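PDB 6NDS: 3-hydroxy-3-methylglutaryl-CoA lyase from Acinetobacter baumannii, which belongs to the HMGL-like family of TIM-barrel enzymes and holds a zinc ion and coenzyme A. Local coordinates for residues A[193-196]-A[197-200]; A[263-266]-A[267-271]. All blocks are in the same frame, centred on the assembly; numbering follows the deposited sequence.

Contact 1. Residues A[193-196]-A[197-200]. With ACT (acetate ion), chain E.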
# COMPACT_ATOMS: atom_id res chain seq x y z
N PRO A 193 -4.96 -3.49 10.57
CA PRO A 193 -6.42 -3.44 10.37
C PRO A 193 -7.25 -3.99 11.53
O PRO A 193 -8.33 -3.45 11.79
CB PRO A 193 -6.63 -4.27 9.10
CG PRO A 193 -5.34 -4.16 8.37
CD PRO A 193 -4.25 -4.05 9.40
N VAL A 194 -6.81 -5.05 12.20
CA VAL A 194 -7.59 -5.59 13.31
C VAL A 194 -7.63 -4.59 14.46
O VAL A 194 -8.69 -4.32 15.04
CB VAL A 194 -7.04 -6.95 13.76
CG1 VAL A 194 -7.71 -7.38 15.07
CG2 VAL A 194 -7.28 -7.98 12.68
N GLN A 195 -6.47 -4.02 14.78
CA GLN A 195 -6.39 -2.98 15.80
C GLN A 195 -7.25 -1.78 15.43
O GLN A 195 -7.96 -1.22 16.28
CB GLN A 195 -4.94 -2.56 15.97
CG GLN A 195 -4.69 -1.34 16.83
CD GLN A 195 -3.30 -0.77 16.56
OE1 GLN A 195 -2.82 -0.83 15.43
NE2 GLN A 195 -2.65 -0.24 17.59
N VAL A 196 -7.21 -1.38 14.16
CA VAL A 196 -8.03 -0.26 13.70
C VAL A 196 -9.51 -0.55 13.91
O VAL A 196 -10.25 0.31 14.40
CB VAL A 196 -7.72 0.06 12.23
CG1 VAL A 196 -8.79 0.97 11.64
CG2 VAL A 196 -6.33 0.71 12.13
N LYS A 197 -9.96 -1.75 13.55
CA LYS A 197 -11.39 -2.04 13.73
C LYS A 197 -11.79 -1.96 15.20
O LYS A 197 -12.85 -1.42 15.54
CB LYS A 197 -11.74 -3.40 13.13
CG LYS A 197 -11.77 -3.37 11.60
CD LYS A 197 -12.30 -4.68 11.02
CE LYS A 197 -12.37 -4.62 9.49
NZ LYS A 197 -13.10 -5.81 8.94
N ARG A 198 -10.93 -2.46 16.10
CA ARG A 198 -11.25 -2.44 17.52
C ARG A 198 -11.33 -1.01 18.06
O ARG A 198 -12.29 -0.65 18.75
CB ARG A 198 -10.21 -3.25 18.29
CG ARG A 198 -10.34 -3.16 19.80
CD ARG A 198 -9.38 -4.12 20.50
NE ARG A 198 -7.97 -3.77 20.28
CZ ARG A 198 -7.15 -4.43 19.47
NH1 ARG A 198 -7.59 -5.48 18.77
NH2 ARG A 198 -5.89 -4.05 19.35
N ILE A 199 -10.33 -0.19 17.73
CA ILE A 199 -10.30 1.17 18.27
C ILE A 199 -11.41 2.02 17.66
O ILE A 199 -12.11 2.75 18.37
CB ILE A 199 -8.92 1.81 18.05
CG1 ILE A 199 -7.87 1.16 18.97
CG2 ILE A 199 -8.99 3.32 18.30
CD1 ILE A 199 -6.42 1.65 18.75
N VAL A 200 -11.61 1.92 16.34
CA VAL A 200 -12.62 2.74 15.69
C VAL A 200 -14.02 2.34 16.15
O VAL A 200 -14.88 3.20 16.39
CB VAL A 200 -12.49 2.67 14.16
CG1 VAL A 200 -13.71 3.30 13.50
CG2 VAL A 200 -11.20 3.38 13.70
C ACT E . -4.36 -6.79 17.21
O ACT E . -3.74 -5.70 17.34
OXT ACT E . -5.24 -7.30 17.96
CH3 ACT E . -4.00 -7.64 15.95
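R198 runs extended through chi2 and then bends at chi3 (65°), a turn that swings its guanidinium back over the preceding residues of the helix, with R198 CZ 4.0 Å from Q195 CA. The setting is helix 193-203, the helical part of a beta-alpha-beta unit between strands 182-186 and 212-216 of the TIM barrel. Q195 CA lies over one face of the guanidinium, while a bound acetate, probably from the crystallisation liquor, sits at its edge with the carboxylate carbon in plane. R198 NH1 donates to acetate OXT at 3.1 Å, and the bond from R198 NH2 to acetate O is long and weak at 3.4 Å, though almost straight (178°). V194 CG1 and Q195 CB also touch the acetate, V194 CG1 3.8 Å from OXT and Q195 CB 3.6 Å from O. NH2 also makes a salt bridge to E164, which would add to the grip on this arginine.

Q195 keeps its chain extended, and its NE2 is hydrogen-bonded to the carbonyl O of F154. Its CG lies beside I199 CD1 at 4.0 Å, the two side chains pointing the same way. K197 is extended too, reaching a salt bridge with E232. Backbone bonds from K197, R198, I199 and V200 to the carbonyls four residues earlier join the turns. On the inward face V196 and V200 run side by side toward strand 212-216, V196 on F216 and V200 on L212 and L214, while P193 rests on helix 223-232. Where the two valines meet, V196 CG1 stands 4.0 Å from V200 CG2.

Contact 2. Residues A[263-266]-A[267-271]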
# COMPACT_ATOMS: atom_id res chain seq x y z
N LEU A 263 -5.87 7.02 -2.51
CA LEU A 263 -7.11 6.79 -1.75
C LEU A 263 -8.35 7.00 -2.62
O LEU A 263 -9.27 6.17 -2.62
CB LEU A 263 -7.15 7.73 -0.54
CG LEU A 263 -8.50 7.84 0.18
CD1 LEU A 263 -8.89 6.50 0.78
CD2 LEU A 263 -8.41 8.93 1.28
N VAL A 264 -8.39 8.10 -3.37
CA VAL A 264 -9.55 8.37 -4.21
C VAL A 264 -9.68 7.32 -5.30
O VAL A 264 -10.79 6.90 -5.63
CB VAL A 264 -9.49 9.80 -4.78
CG1 VAL A 264 -10.69 10.06 -5.75
CG2 VAL A 264 -9.50 10.83 -3.64
N ASN A 265 -8.56 6.86 -5.86
CA ASN A 265 -8.65 5.79 -6.86
C ASN A 265 -9.22 4.52 -6.25
O ASN A 265 -10.05 3.84 -6.87
CB ASN A 265 -7.27 5.50 -7.48
CG ASN A 265 -7.33 4.39 -8.51
OD1 ASN A 265 -7.84 4.57 -9.62
ND2 ASN A 265 -6.82 3.21 -8.14
N MET A 266 -8.79 4.17 -5.04
CA MET A 266 -9.34 2.99 -4.37
C MET A 266 -10.86 3.10 -4.24
O MET A 266 -11.60 2.15 -4.57
CB MET A 266 -8.71 2.83 -2.99
CG MET A 266 -9.29 1.63 -2.24
SD MET A 266 -8.50 1.25 -0.67
CE MET A 266 -9.18 2.51 0.41
N CYS A 267 -11.34 4.25 -3.76
CA CYS A 267 -12.78 4.48 -3.64
C CYS A 267 -13.47 4.39 -4.99
O CYS A 267 -14.53 3.77 -5.11
CB CYS A 267 -13.05 5.85 -3.02
SG CYS A 267 -12.55 5.99 -1.30
N GLU A 268 -12.89 5.03 -6.01
CA GLU A 268 -13.52 5.08 -7.33
C GLU A 268 -13.65 3.68 -7.93
O GLU A 268 -14.68 3.33 -8.51
CB GLU A 268 -12.72 6.02 -8.24
CG GLU A 268 -13.38 6.30 -9.57
CD GLU A 268 -13.25 7.76 -10.02
OE1 GLU A 268 -13.17 8.69 -9.18
OE2 GLU A 268 -13.28 7.96 -11.25
N GLU A 269 -12.62 2.84 -7.76
CA GLU A 269 -12.66 1.49 -8.30
C GLU A 269 -13.60 0.57 -7.52
O GLU A 269 -14.25 -0.30 -8.11
CB GLU A 269 -11.25 0.90 -8.32
CG GLU A 269 -10.35 1.57 -9.34
CD GLU A 269 -10.90 1.44 -10.76
OE1 GLU A 269 -11.05 0.30 -11.23
OE2 GLU A 269 -11.22 2.49 -11.38
N ILE A 270 -13.67 0.73 -6.19
CA ILE A 270 -14.54 -0.11 -5.38
C ILE A 270 -16.00 0.27 -5.55
O ILE A 270 -16.88 -0.59 -5.51
CB ILE A 270 -14.12 -0.01 -3.90
CG1 ILE A 270 -12.81 -0.76 -3.66
CG2 ILE A 270 -15.20 -0.54 -2.97
CD1 ILE A 270 -12.28 -0.51 -2.23
N GLY A 271 -16.27 1.55 -5.75
CA GLY A 271 -17.62 2.06 -5.77
C GLY A 271 -18.00 2.86 -4.54
O GLY A 271 -19.20 3.09 -4.32
O HOH W 1 -10.50 5.02 -10.71
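M266 and I270, one turn apart on helix 260-270, lie side by side and point the same way. M266 CG, anti to the backbone N, meets I270 CD1 at 3.7 Å; the chain stays extended to SD and bends at chi3 (77°). I270 places CG1 anti to its own carbonyl carbon (chi1 -73°), which lays CG1 back along the helix over M266 O at 3.3 Å. The same torsion choice at C267 swings SG toward the preceding turn, where it comes 4.2 Å from L263 CD1.

Another face of the helix is polar. N265 and E269 cross with their amide and carboxylate planes nearly parallel, 14° apart, yet no direct hydrogen bond links them. Instead one water donates to both, at 2.9 Å from N265 OD1 and 2.7 Å from E269 OE2. The first torsion of E269 sets CG back over the preceding turn, 3.9 Å from N265 OD1, and the bend at chi2 turns the carboxylate to the water. E268 also bends at chi2, and its OE2 forms a salt bridge with R305.

Beneath the side chains, regular helical bonds run from C267, E268, E269 and I270 to the carbonyls four residues back. G271 N still bonds to C267 O, but its positive phi breaks the helix there; a side chain would crowd the carbonyl O of I270, which suits glycine.

Around the helix, L263 and M266 pack on L224 and V227 of helix 223-232, and V264 on V18 of strand 17-20. V264, N265 and E268 touch L278 of helix 278-285, while M266 and I270 meet L222 and V194 of the second subunit.

Contacts 1 and 2 each join successive turns of one helix, on different helices, and contact 2 reaches its C-terminal end; their centres lie 21 Å apart, not touching within the chain. Contact 2 is the more buried; contact 1 is split between an inner valine face and an exposed side carrying V194 and R198. Helix 223-232 is their shared neighbour, packed by P193 and V196 from one and by L263 and M266 from the other. In contact 1 an arginine binds acetate and E164 and a lysine pairs with E232; contact 2 has one such pair, E268 with R305, and its N265 and E269 share a water. The dimer brings them together: P193 packs on I270 of the second subunit.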